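Local coordinates for tRNA (adenine(58)-N(1))-methyltransferase TrmI (Thermus thermophilus, PDB 5C0O), which transfers a methyl group from S-adenosylmethionine to N1 of adenosine 58 in tRNA, a modification required for growth at extreme temperatures, at residues Glu65-Met70 against Leu107-Ala112; Lys71-Pro76 against Pro128-Gln133; Ser83-Leu88 against Val192-Asn197; Ala100-Gly105 against Ser123-Pro128. The protein carries 1 engineered substitution. All coordinates share one frame; numbering follows the deposited sequence.

Overall arrangement
From the N terminus, the first contacting segment, 65-70, lies on helix 63-67 and the residues after it and meets helix 106-115, so interaction 1 closes a loop of 36 residues. Directly after it, 71-76 pairs with the start of helix 128-139 in interaction 2, whose loop crosses that of interaction 1. Interaction 3 joins helix 79-88 to the distant strand 189-195 and crosses both. Interaction 4 links the turn after strand 96-100 to the end of strand 120-125; it crosses interaction 1 but lies wholly within the spans of interactions 2 and 3. Interactions 1, 2 and 4 all touch S-adenosylmethionine, while interaction 3 packs a helix on the central sheet nearby.

Interaction 1: Glu65-Met70 against Leu107-Ala112; sequences EYLLHM and LTLFLA. With SAM (S-adenosylmethionine), chain E.
L67 lies at the centre of this buried, wholly apolar contact, its two methyls shared between L109 and F110 of the facing helix. CD2 approaches the rim of the F110 ring close to the ring plane, 3.6 Å from F110 CE1. CD1 of L67 reaches L109 as well, lying 4.0 Å from L109 CD1 where the two leucine side chains slide past one another in opposite senses.

That L109 methyl is well used. It also sits at the edge of the Y66 ring, with L109 CD1 3.9 Å from Y66 CD2 and just as near CE2, and the sulfur of M70 approaches it more loosely. Y66 puts CG anti to its backbone N (chi1 -167°), which sends the ring out beside the L109 branch; the two side chains cross at about a right angle. M70 CB sits over one face of the same ring, 3.8 Å above its plane, and the phenol OH is hydrogen-bonded to the carbonyl of N137.

No hydrogen bond joins the segments, so shape and apolar burial hold them. One polar link of helix 106-115 goes to the cofactor: L107 N donates to OXT of S-adenosylmethionine at 2.8 Å, as expected for the helix that follows the glycine-rich loop of a class I methyltransferase. Around the contact, L63 of helix 63-67 packs on L109 and F110, strand 96-100 backs L107 and L111 through E99, and T87 of the second subunit packs on F110.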
# COMPACT_ATOMS: atom_id res chain seq x y z
N GLU A 65 1.67 5.54 -21.11
CA GLU A 65 2.61 6.62 -21.37
C GLU A 65 1.91 7.84 -21.95
O GLU A 65 2.25 8.98 -21.64
CB GLU A 65 3.72 6.15 -22.31
CG GLU A 65 4.78 5.28 -21.63
CD GLU A 65 5.49 4.33 -22.58
OE1 GLU A 65 5.05 4.18 -23.74
OE2 GLU A 65 6.51 3.73 -22.16
N TYR A 66 0.92 7.58 -22.80
CA TYR A 66 0.15 8.65 -23.43
C TYR A 66 -0.56 9.50 -22.38
O TYR A 66 -0.32 10.70 -22.28
CB TYR A 66 -0.87 8.06 -24.41
CG TYR A 66 -1.49 9.09 -25.33
CD1 TYR A 66 -0.72 9.78 -26.25
CD2 TYR A 66 -2.85 9.35 -25.29
CE1 TYR A 66 -1.29 10.72 -27.10
CE2 TYR A 66 -3.43 10.29 -26.13
CZ TYR A 66 -2.64 10.97 -27.03
OH TYR A 66 -3.21 11.90 -27.87
N LEU A 67 -1.42 8.86 -21.58
CA LEU A 67 -2.19 9.54 -20.54
C LEU A 67 -1.32 10.40 -19.63
O LEU A 67 -1.70 11.51 -19.25
CB LEU A 67 -2.96 8.52 -19.70
CG LEU A 67 -4.46 8.41 -19.95
CD1 LEU A 67 -4.75 7.80 -21.32
CD2 LEU A 67 -5.13 7.61 -18.85
N LEU A 68 -0.14 9.88 -19.28
CA LEU A 68 0.75 10.55 -18.34
C LEU A 68 1.49 11.73 -18.96
O LEU A 68 2.20 12.45 -18.26
CB LEU A 68 1.76 9.55 -17.78
CG LEU A 68 1.19 8.44 -16.90
CD1 LEU A 68 2.21 7.33 -16.72
CD2 LEU A 68 0.76 8.99 -15.54
N HIS A 69 1.32 11.94 -20.27
CA HIS A 69 2.01 13.03 -20.96
C HIS A 69 1.15 13.72 -22.02
O HIS A 69 1.55 14.74 -22.57
CB HIS A 69 3.29 12.52 -21.61
CG HIS A 69 4.36 12.14 -20.63
ND1 HIS A 69 4.75 10.84 -20.42
CD2 HIS A 69 5.10 12.90 -19.80
CE1 HIS A 69 5.70 10.81 -19.51
NE2 HIS A 69 5.93 12.05 -19.11
N MET A 70 -0.03 13.17 -22.30
CA MET A 70 -0.92 13.80 -23.27
C MET A 70 -1.42 15.11 -22.70
O MET A 70 -1.75 15.19 -21.51
CB MET A 70 -2.08 12.88 -23.64
CG MET A 70 -3.16 12.77 -22.57
SD MET A 70 -4.40 11.55 -22.99
CE MET A 70 -5.45 11.64 -21.55
N LEU A 107 -9.72 8.09 -19.57
CA LEU A 107 -10.52 6.91 -19.28
C LEU A 107 -11.27 6.46 -20.54
O LEU A 107 -11.53 5.28 -20.73
CB LEU A 107 -11.50 7.19 -18.14
CG LEU A 107 -12.43 6.07 -17.67
CD1 LEU A 107 -11.64 4.85 -17.19
CD2 LEU A 107 -13.32 6.61 -16.55
N THR A 108 -11.59 7.43 -21.39
CA THR A 108 -12.27 7.18 -22.65
C THR A 108 -11.49 6.20 -23.53
O THR A 108 -12.07 5.29 -24.12
CB THR A 108 -12.49 8.48 -23.44
OG1 THR A 108 -12.77 9.55 -22.53
CG2 THR A 108 -13.64 8.34 -24.42
N LEU A 109 -10.18 6.40 -23.61
CA LEU A 109 -9.32 5.56 -24.44
C LEU A 109 -9.29 4.12 -23.93
O LEU A 109 -9.35 3.18 -24.72
CB LEU A 109 -7.90 6.13 -24.48
CG LEU A 109 -7.73 7.41 -25.29
CD1 LEU A 109 -6.49 8.17 -24.85
CD2 LEU A 109 -7.67 7.09 -26.78
N PHE A 110 -9.18 3.96 -22.62
CA PHE A 110 -9.24 2.64 -22.01
C PHE A 110 -10.57 1.97 -22.34
O PHE A 110 -10.61 0.79 -22.68
CB PHE A 110 -9.06 2.72 -20.49
CG PHE A 110 -7.63 2.84 -20.05
CD1 PHE A 110 -6.96 4.05 -20.11
CD2 PHE A 110 -6.94 1.73 -19.59
CE1 PHE A 110 -5.64 4.15 -19.72
CE2 PHE A 110 -5.62 1.82 -19.19
CZ PHE A 110 -4.97 3.04 -19.25
N LEU A 111 -11.64 2.74 -22.25
CA LEU A 111 -12.98 2.22 -22.50
C LEU A 111 -13.16 1.83 -23.96
O LEU A 111 -13.78 0.82 -24.27
CB LEU A 111 -14.04 3.24 -22.10
CG LEU A 111 -14.23 3.47 -20.60
CD1 LEU A 111 -15.12 4.68 -20.36
CD2 LEU A 111 -14.81 2.23 -19.94
N ALA A 112 -12.61 2.65 -24.86
CA ALA A 112 -12.76 2.44 -26.29
C ALA A 112 -12.09 1.14 -26.74
O ALA A 112 -12.63 0.40 -27.56
CB ALA A 112 -12.18 3.62 -27.06
N SAM E . -10.74 10.21 -15.92
CA SAM E . -11.11 11.39 -16.71
C SAM E . -10.23 11.53 -17.95
O SAM E . -10.21 12.58 -18.59
OXT SAM E . -9.50 10.61 -18.33
CB SAM E . -11.02 12.67 -15.88
CG SAM E . -12.30 13.50 -15.86
SD SAM E . -12.08 15.11 -15.06
CE SAM E . -11.42 14.61 -13.45
C5' SAM E . -13.78 15.54 -14.63
C4' SAM E . -14.56 16.12 -15.81
O4' SAM E . -15.91 15.73 -15.72
C3' SAM E . -14.56 17.64 -15.88
O3' SAM E . -13.68 18.08 -16.89
C2' SAM E . -15.98 18.04 -16.22
O2' SAM E . -16.04 18.64 -17.49
C1' SAM E . -16.75 16.73 -16.26
N9 SAM E . -18.00 16.75 -15.49
C8 SAM E . -18.15 17.10 -14.17
N7 SAM E . -19.46 16.96 -13.84
C5 SAM E . -20.13 16.52 -14.93
C6 SAM E . -21.47 16.22 -15.14
N6 SAM E . -22.35 16.36 -14.15
N1 SAM E . -21.88 15.78 -16.38
C2 SAM E . -20.96 15.65 -17.40
N3 SAM E . -19.64 15.95 -17.19
C4 SAM E . -19.23 16.38 -15.97

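Interaction 2: Lys71-Pro76 against Pro128-Gln133; sequences KRSATP and PHHLAQ. With SAM (S-adenosylmethionine), chain E.
A74 and H130 make the close half of this contact, on the S-adenosylmethionine side of the Rossmann-like methyltransferase fold, where the loop 71-76 runs past the first turns of helix 128-139. The methyl of A74 lies over one face of the H130 imidazole in a CH-pi contact, CB 4.0 Å from the ring centroid and 15° off its normal. S73 wedges in beside it, its OG 3.2 Å from H130 CD2, approaching the ring obliquely. With CG anti to its carbonyl carbon (chi1 -69°), H130 swings its ring off the helix, between this loop and the ribose. Q133 belongs to the packed side too, laying its aliphatic part along the backbone of K71 and S73, with CG 3.6 Å from K71 O.

The loose side is the K71 side chain, which leads away, extended, into solvent and is poorly ordered. Were H130 replaced by an alanine, the A74 methyl would probably lose the ring face it rests on, and the ribose its imidazole neighbour. E125 touches the same ring from strand 120-125. On the cofactor side, the A74 methyl also meets the ribose, with CB 3.4 Å from O3' of S-adenosylmethionine.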
# COMPACT_ATOMS: atom_id res chain seq x y z
N LYS A 71 -1.47 16.14 -23.54
CA LYS A 71 -1.93 17.47 -23.14
C LYS A 71 -3.26 17.40 -22.40
O LYS A 71 -4.23 16.83 -22.91
CB LYS A 71 -2.07 18.37 -24.37
CG LYS A 71 -0.77 18.61 -25.11
CD LYS A 71 -0.99 19.43 -26.38
CE LYS A 71 0.31 19.73 -27.09
NZ LYS A 71 0.10 20.54 -28.32
N ARG A 72 -3.31 17.99 -21.21
CA ARG A 72 -4.50 17.90 -20.37
C ARG A 72 -5.07 19.25 -19.98
O ARG A 72 -4.34 20.18 -19.62
CB ARG A 72 -4.18 17.10 -19.09
CG ARG A 72 -3.11 17.74 -18.21
CD ARG A 72 -2.11 16.70 -17.71
NE ARG A 72 -2.63 15.87 -16.63
CZ ARG A 72 -2.13 14.69 -16.28
NH1 ARG A 72 -2.67 14.01 -15.28
NH2 ARG A 72 -1.09 14.19 -16.92
N SER A 73 -6.39 19.35 -20.08
CA SER A 73 -7.13 20.46 -19.52
C SER A 73 -7.49 20.10 -18.08
O SER A 73 -6.84 20.54 -17.14
CB SER A 73 -8.38 20.74 -20.35
OG SER A 73 -9.22 19.60 -20.38
N ALA A 74 -8.54 19.30 -17.94
CA ALA A 74 -8.86 18.68 -16.66
C ALA A 74 -7.95 17.47 -16.45
O ALA A 74 -7.41 16.93 -17.41
CB ALA A 74 -10.33 18.27 -16.61
N THR A 75 -7.79 17.05 -15.20
CA THR A 75 -6.88 15.95 -14.89
C THR A 75 -7.44 14.60 -15.36
O THR A 75 -8.54 14.21 -14.94
CB THR A 75 -6.58 15.88 -13.38
OG1 THR A 75 -5.89 17.06 -12.97
CG2 THR A 75 -5.73 14.65 -13.04
N PRO A 76 -6.70 13.88 -16.21
CA PRO A 76 -7.14 12.55 -16.64
C PRO A 76 -7.07 11.50 -15.54
O PRO A 76 -6.33 11.65 -14.57
CB PRO A 76 -6.15 12.20 -17.77
CG PRO A 76 -4.94 12.98 -17.45
CD PRO A 76 -5.45 14.28 -16.90
N PRO A 128 -17.31 22.91 -22.64
CA PRO A 128 -16.86 22.90 -24.04
C PRO A 128 -15.34 23.01 -24.20
O PRO A 128 -14.78 22.47 -25.15
CB PRO A 128 -17.56 24.12 -24.66
CG PRO A 128 -17.89 24.99 -23.50
CD PRO A 128 -18.16 24.08 -22.36
N HIS A 129 -14.69 23.71 -23.27
CA HIS A 129 -13.25 23.88 -23.32
C HIS A 129 -12.55 22.54 -23.09
O HIS A 129 -11.66 22.16 -23.86
CB HIS A 129 -12.79 24.90 -22.27
N HIS A 130 -12.96 21.83 -22.05
CA HIS A 130 -12.39 20.52 -21.73
C HIS A 130 -12.59 19.53 -22.87
O HIS A 130 -11.68 18.77 -23.21
CB HIS A 130 -13.03 19.96 -20.46
CG HIS A 130 -12.66 20.69 -19.21
ND1 HIS A 130 -13.54 20.89 -18.16
CD2 HIS A 130 -11.49 21.27 -18.82
CE1 HIS A 130 -12.94 21.56 -17.20
NE2 HIS A 130 -11.70 21.80 -17.57
N LEU A 131 -13.78 19.55 -23.45
CA LEU A 131 -14.20 18.54 -24.42
C LEU A 131 -13.34 18.53 -25.67
O LEU A 131 -12.99 17.46 -26.18
CB LEU A 131 -15.67 18.78 -24.80
CG LEU A 131 -16.35 17.80 -25.76
CD1 LEU A 131 -15.91 16.35 -25.57
CD2 LEU A 131 -17.86 17.92 -25.59
N ALA A 132 -12.98 19.70 -26.19
CA ALA A 132 -12.15 19.77 -27.38
C ALA A 132 -10.85 19.02 -27.17
O ALA A 132 -10.52 18.11 -27.93
CB ALA A 132 -11.88 21.21 -27.76
N GLN A 133 -10.12 19.38 -26.11
CA GLN A 133 -8.85 18.73 -25.79
C GLN A 133 -9.04 17.23 -25.57
O GLN A 133 -8.17 16.43 -25.91
CB GLN A 133 -8.22 19.36 -24.55
CG GLN A 133 -6.79 18.90 -24.28
CD GLN A 133 -5.85 19.24 -25.41
OE1 GLN A 133 -5.20 18.35 -25.99
NE2 GLN A 133 -5.75 20.52 -25.74
N SAM E . -10.74 10.21 -15.92
CA SAM E . -11.11 11.39 -16.71
C SAM E . -10.23 11.53 -17.95
O SAM E . -10.21 12.58 -18.59
OXT SAM E . -9.50 10.61 -18.33
CB SAM E . -11.02 12.67 -15.88
CG SAM E . -12.30 13.50 -15.86
SD SAM E . -12.08 15.11 -15.06
CE SAM E . -11.42 14.61 -13.45
C5' SAM E . -13.78 15.54 -14.63
C4' SAM E . -14.56 16.12 -15.81
O4' SAM E . -15.91 15.73 -15.72
C3' SAM E . -14.56 17.64 -15.88
O3' SAM E . -13.68 18.08 -16.89
C2' SAM E . -15.98 18.04 -16.22
O2' SAM E . -16.04 18.64 -17.49
C1' SAM E . -16.75 16.73 -16.26
N9 SAM E . -18.00 16.75 -15.49
C8 SAM E . -18.15 17.10 -14.17
N7 SAM E . -19.46 16.96 -13.84
C5 SAM E . -20.13 16.52 -14.93
C6 SAM E . -21.47 16.22 -15.14
N6 SAM E . -22.35 16.36 -14.15
N1 SAM E . -21.88 15.78 -16.38
C2 SAM E . -20.96 15.65 -17.40
N3 SAM E . -19.64 15.95 -17.19
C4 SAM E . -19.23 16.38 -15.97

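Interaction 3: Ser83-Leu88 against Val192-Asn197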
# COMPACT_ATOMS: atom_id res chain seq x y z
N SER A 83 -7.39 1.20 -15.69
CA SER A 83 -7.17 -0.21 -15.99
C SER A 83 -8.12 -1.08 -15.18
O SER A 83 -8.76 -1.99 -15.71
CB SER A 83 -5.72 -0.61 -15.70
OG SER A 83 -5.45 -1.94 -16.12
N ALA A 84 -8.21 -0.79 -13.88
CA ALA A 84 -9.02 -1.58 -12.97
C ALA A 84 -10.51 -1.36 -13.20
O ALA A 84 -11.32 -2.26 -13.00
CB ALA A 84 -8.65 -1.26 -11.52
N MET A 85 -10.87 -0.15 -13.62
CA MET A 85 -12.27 0.21 -13.83
C MET A 85 -12.88 -0.60 -14.96
O MET A 85 -14.04 -1.00 -14.90
CB MET A 85 -12.41 1.70 -14.13
CG MET A 85 -12.31 2.60 -12.91
SD MET A 85 -12.42 4.35 -13.33
CE MET A 85 -14.15 4.67 -13.02
N VAL A 86 -12.09 -0.84 -16.00
CA VAL A 86 -12.54 -1.62 -17.15
C VAL A 86 -12.82 -3.06 -16.72
O VAL A 86 -13.74 -3.70 -17.23
CB VAL A 86 -11.47 -1.56 -18.29
CG1 VAL A 86 -11.40 -2.85 -19.16
CG2 VAL A 86 -11.69 -0.31 -19.15
N THR A 87 -12.04 -3.57 -15.78
CA THR A 87 -12.22 -4.93 -15.28
C THR A 87 -13.44 -5.02 -14.37
O THR A 87 -14.16 -6.02 -14.39
CB THR A 87 -10.96 -5.41 -14.53
OG1 THR A 87 -9.89 -5.55 -15.46
CG2 THR A 87 -11.20 -6.75 -13.82
N LEU A 88 -13.68 -3.97 -13.60
CA LEU A 88 -14.82 -3.94 -12.68
C LEU A 88 -16.13 -3.77 -13.45
O LEU A 88 -17.18 -4.26 -13.02
CB LEU A 88 -14.65 -2.81 -11.66
CG LEU A 88 -13.54 -3.06 -10.64
CD1 LEU A 88 -13.12 -1.76 -9.97
CD2 LEU A 88 -14.00 -4.08 -9.61
N VAL A 192 -19.17 1.95 -11.93
CA VAL A 192 -17.96 2.21 -11.15
C VAL A 192 -17.64 3.70 -11.19
O VAL A 192 -17.64 4.32 -12.25
CB VAL A 192 -16.74 1.43 -11.67
CG1 VAL A 192 -15.61 1.51 -10.66
CG2 VAL A 192 -17.11 -0.02 -11.93
N ALA A 193 -17.38 4.27 -10.01
CA ALA A 193 -17.08 5.70 -9.89
C ALA A 193 -15.71 5.93 -9.28
O ALA A 193 -15.29 5.25 -8.34
CB ALA A 193 -18.15 6.39 -9.07
N TYR A 194 -15.02 6.93 -9.82
CA TYR A 194 -13.67 7.30 -9.43
C TYR A 194 -13.71 8.48 -8.47
O TYR A 194 -14.04 9.60 -8.87
CB TYR A 194 -12.87 7.62 -10.70
CG TYR A 194 -11.42 8.02 -10.53
CD1 TYR A 194 -10.43 7.06 -10.40
CD2 TYR A 194 -11.05 9.35 -10.56
CE1 TYR A 194 -9.10 7.42 -10.28
CE2 TYR A 194 -9.73 9.72 -10.44
CZ TYR A 194 -8.76 8.75 -10.30
OH TYR A 194 -7.44 9.12 -10.17
N LEU A 195 -13.40 8.24 -7.19
CA LEU A 195 -13.58 9.25 -6.14
C LEU A 195 -12.36 9.38 -5.20
O LEU A 195 -11.97 8.41 -4.55
CB LEU A 195 -14.82 8.91 -5.32
CG LEU A 195 -16.13 9.23 -6.04
CD1 LEU A 195 -17.29 8.51 -5.39
CD2 LEU A 195 -16.37 10.74 -6.06
N PRO A 196 -11.77 10.59 -5.13
CA PRO A 196 -10.55 10.77 -4.33
C PRO A 196 -10.74 10.73 -2.81
O PRO A 196 -9.93 10.10 -2.12
CB PRO A 196 -10.06 12.17 -4.74
CG PRO A 196 -10.74 12.47 -6.01
CD PRO A 196 -12.06 11.80 -5.92
N ASN A 197 -11.76 11.40 -2.30
CA ASN A 197 -11.99 11.47 -0.86
C ASN A 197 -12.89 10.35 -0.37
O ASN A 197 -13.89 10.02 -1.01
CB ASN A 197 -12.59 12.82 -0.48
CG ASN A 197 -11.66 13.98 -0.76
OD1 ASN A 197 -10.78 14.28 0.04
ND2 ASN A 197 -11.84 14.63 -1.90
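M85 and V192 form the heart of this buried contact, where helix 79-88 packs on strand 189-195 of the class I methyltransferase sheet; L88 closes in one turn further along the helix. V192 spreads its two methyls between them: CG2 lies 3.7 Å from L88 CB, while CG1 meets M85 CG at 4.1 Å. With CG1 anti to the backbone N (chi1 -168°), both valine branches reach the helix. M85 is bent at its last torsion, chi3 97°, which carries CE over the strand backbone to 3.6 Å from V192 O. Its sulfur makes an oblique Met-aromatic contact with the Y194 ring, 5.5 Å from the centroid.

Replacing V192 with a glycine would probably open a gap beneath L88 and leave the M85 chain less firmly held.

Outward, L246 of strand 245-251 supports M85, L88 and Y194 alike. The short helix and strand segments run nearly antiparallel (156°), their axes 9.2 Å apart at closest approach. The cofactor site is near, with Y194 beside D170 and M85 beside L107. S83 bonds T87 of the second subunit, and T87 its S83. Between the two segments no hydrogen bond forms, so apolar burial holds them; a weak polar tie runs from Y194 OH to D81, a turn earlier on the same helix.

Interaction 4: Ala100-Gly105 against Ser123-Pro128; sequences AGTGSG and SYEARP. With SAM (S-adenosylmethionine), chain E.
T102 and E125 meet where the glycine-rich loop after strand 96-100 passes the end of the parallel strand 120-125. This is the cofactor-binding corner of the class I methyltransferase fold, and G101, G103 and G106 fit its GxGxxG pattern.

Starting at the strand, E125 CB packs 3.4 Å from T102 OG1. CG stands anti to the backbone N (chi1 -180°), and a bend at the next torsion turns the carboxylate between the loop and the ribose. OE1 takes the amide hydrogen of G103 N at 3.0 Å in an almost straight bond (178°), although the donor comes from well above the carboxylate plane. OE2 faces the ribose diol and is modelled to accept from O3' of S-adenosylmethionine, but with O2' impossibly close the detail is doubtful.

Beside this, T102 OG1 and S123 OG share a hydrogen bond of 2.8 Å, and E99 holds the serine in turn. T102 N adds a weak bond to Y124 O. The glycines suit the tight fit, since a side chain on G101 or G103 would run into the cofactor. A type II' turn from T102 to G105 then presents S104 N to the carboxylate O of S-adenosylmethionine, 2.8 Å away.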
# COMPACT_ATOMS: atom_id res chain seq x y z
N ALA A 100 -19.00 9.65 -17.99
CA ALA A 100 -18.97 11.06 -17.65
C ALA A 100 -18.01 11.27 -16.47
O ALA A 100 -18.08 10.50 -15.51
CB ALA A 100 -20.35 11.57 -17.31
N GLY A 101 -17.12 12.27 -16.50
CA GLY A 101 -16.96 13.22 -17.59
C GLY A 101 -15.75 12.87 -18.43
O GLY A 101 -14.84 12.19 -17.97
N THR A 102 -15.72 13.36 -19.67
CA THR A 102 -14.64 13.03 -20.60
C THR A 102 -13.31 13.64 -20.14
O THR A 102 -12.25 13.08 -20.40
CB THR A 102 -14.94 13.52 -22.02
OG1 THR A 102 -16.33 13.34 -22.31
CG2 THR A 102 -14.11 12.75 -23.04
N GLY A 103 -13.38 14.79 -19.48
CA GLY A 103 -12.20 15.45 -18.94
C GLY A 103 -11.18 15.78 -20.01
O GLY A 103 -11.37 16.71 -20.80
N SER A 104 -10.09 15.02 -20.03
CA SER A 104 -9.08 15.12 -21.09
C SER A 104 -9.02 13.82 -21.88
O SER A 104 -8.06 13.58 -22.63
CB SER A 104 -7.71 15.45 -20.49
OG SER A 104 -7.82 16.47 -19.51
N GLY A 105 -10.03 12.97 -21.70
CA GLY A 105 -10.23 11.82 -22.56
C GLY A 105 -9.42 10.57 -22.24
O GLY A 105 -9.33 9.67 -23.07
N SER A 123 -20.01 9.02 -24.25
CA SER A 123 -19.35 9.86 -23.25
C SER A 123 -19.85 11.31 -23.24
O SER A 123 -19.99 11.93 -24.30
CB SER A 123 -17.84 9.84 -23.47
OG SER A 123 -17.18 10.70 -22.56
N TYR A 124 -20.09 11.83 -22.04
CA TYR A 124 -20.61 13.19 -21.86
C TYR A 124 -19.63 14.09 -21.11
O TYR A 124 -19.02 13.67 -20.13
CB TYR A 124 -21.94 13.14 -21.10
CG TYR A 124 -23.02 12.39 -21.83
CD1 TYR A 124 -23.02 11.00 -21.87
CD2 TYR A 124 -24.05 13.06 -22.48
CE1 TYR A 124 -24.01 10.30 -22.54
CE2 TYR A 124 -25.04 12.37 -23.15
CZ TYR A 124 -25.01 11.00 -23.18
OH TYR A 124 -26.00 10.30 -23.85
N GLU A 125 -19.49 15.33 -21.59
CA GLU A 125 -18.69 16.35 -20.91
C GLU A 125 -19.47 17.65 -20.87
O GLU A 125 -20.09 18.03 -21.86
CB GLU A 125 -17.34 16.55 -21.62
CG GLU A 125 -16.44 17.60 -20.97
CD GLU A 125 -16.18 17.33 -19.49
OE1 GLU A 125 -16.09 16.14 -19.12
OE2 GLU A 125 -16.07 18.29 -18.71
N ALA A 126 -19.43 18.34 -19.74
CA ALA A 126 -20.28 19.50 -19.53
C ALA A 126 -19.57 20.83 -19.77
O ALA A 126 -20.18 21.89 -19.65
CB ALA A 126 -20.86 19.48 -18.12
N ARG A 127 -18.28 20.77 -20.11
CA ARG A 127 -17.49 21.97 -20.37
C ARG A 127 -16.91 21.95 -21.79
O ARG A 127 -16.10 21.08 -22.11
CB ARG A 127 -16.37 22.11 -19.35
N PRO A 128 -17.31 22.91 -22.64
CA PRO A 128 -16.86 22.90 -24.04
C PRO A 128 -15.34 23.01 -24.20
O PRO A 128 -14.78 22.47 -25.15
CB PRO A 128 -17.56 24.12 -24.66
CG PRO A 128 -17.89 24.99 -23.50
CD PRO A 128 -18.16 24.08 -22.36
N SAM E . -10.74 10.21 -15.92
CA SAM E . -11.11 11.39 -16.71
C SAM E . -10.23 11.53 -17.95
O SAM E . -10.21 12.58 -18.59
OXT SAM E . -9.50 10.61 -18.33
CB SAM E . -11.02 12.67 -15.88
CG SAM E . -12.30 13.50 -15.86
SD SAM E . -12.08 15.11 -15.06
CE SAM E . -11.42 14.61 -13.45
C5' SAM E . -13.78 15.54 -14.63
C4' SAM E . -14.56 16.12 -15.81
O4' SAM E . -15.91 15.73 -15.72
C3' SAM E . -14.56 17.64 -15.88
O3' SAM E . -13.68 18.08 -16.89
C2' SAM E . -15.98 18.04 -16.22
O2' SAM E . -16.04 18.64 -17.49
C1' SAM E . -16.75 16.73 -16.26
N9 SAM E . -18.00 16.75 -15.49
C8 SAM E . -18.15 17.10 -14.17
N7 SAM E . -19.46 16.96 -13.84
C5 SAM E . -20.13 16.52 -14.93
C6 SAM E . -21.47 16.22 -15.14
N6 SAM E . -22.35 16.36 -14.15
N1 SAM E . -21.88 15.78 -16.38
C2 SAM E . -20.96 15.65 -17.40
N3 SAM E . -19.64 15.95 -17.19
C4 SAM E . -19.23 16.38 -15.97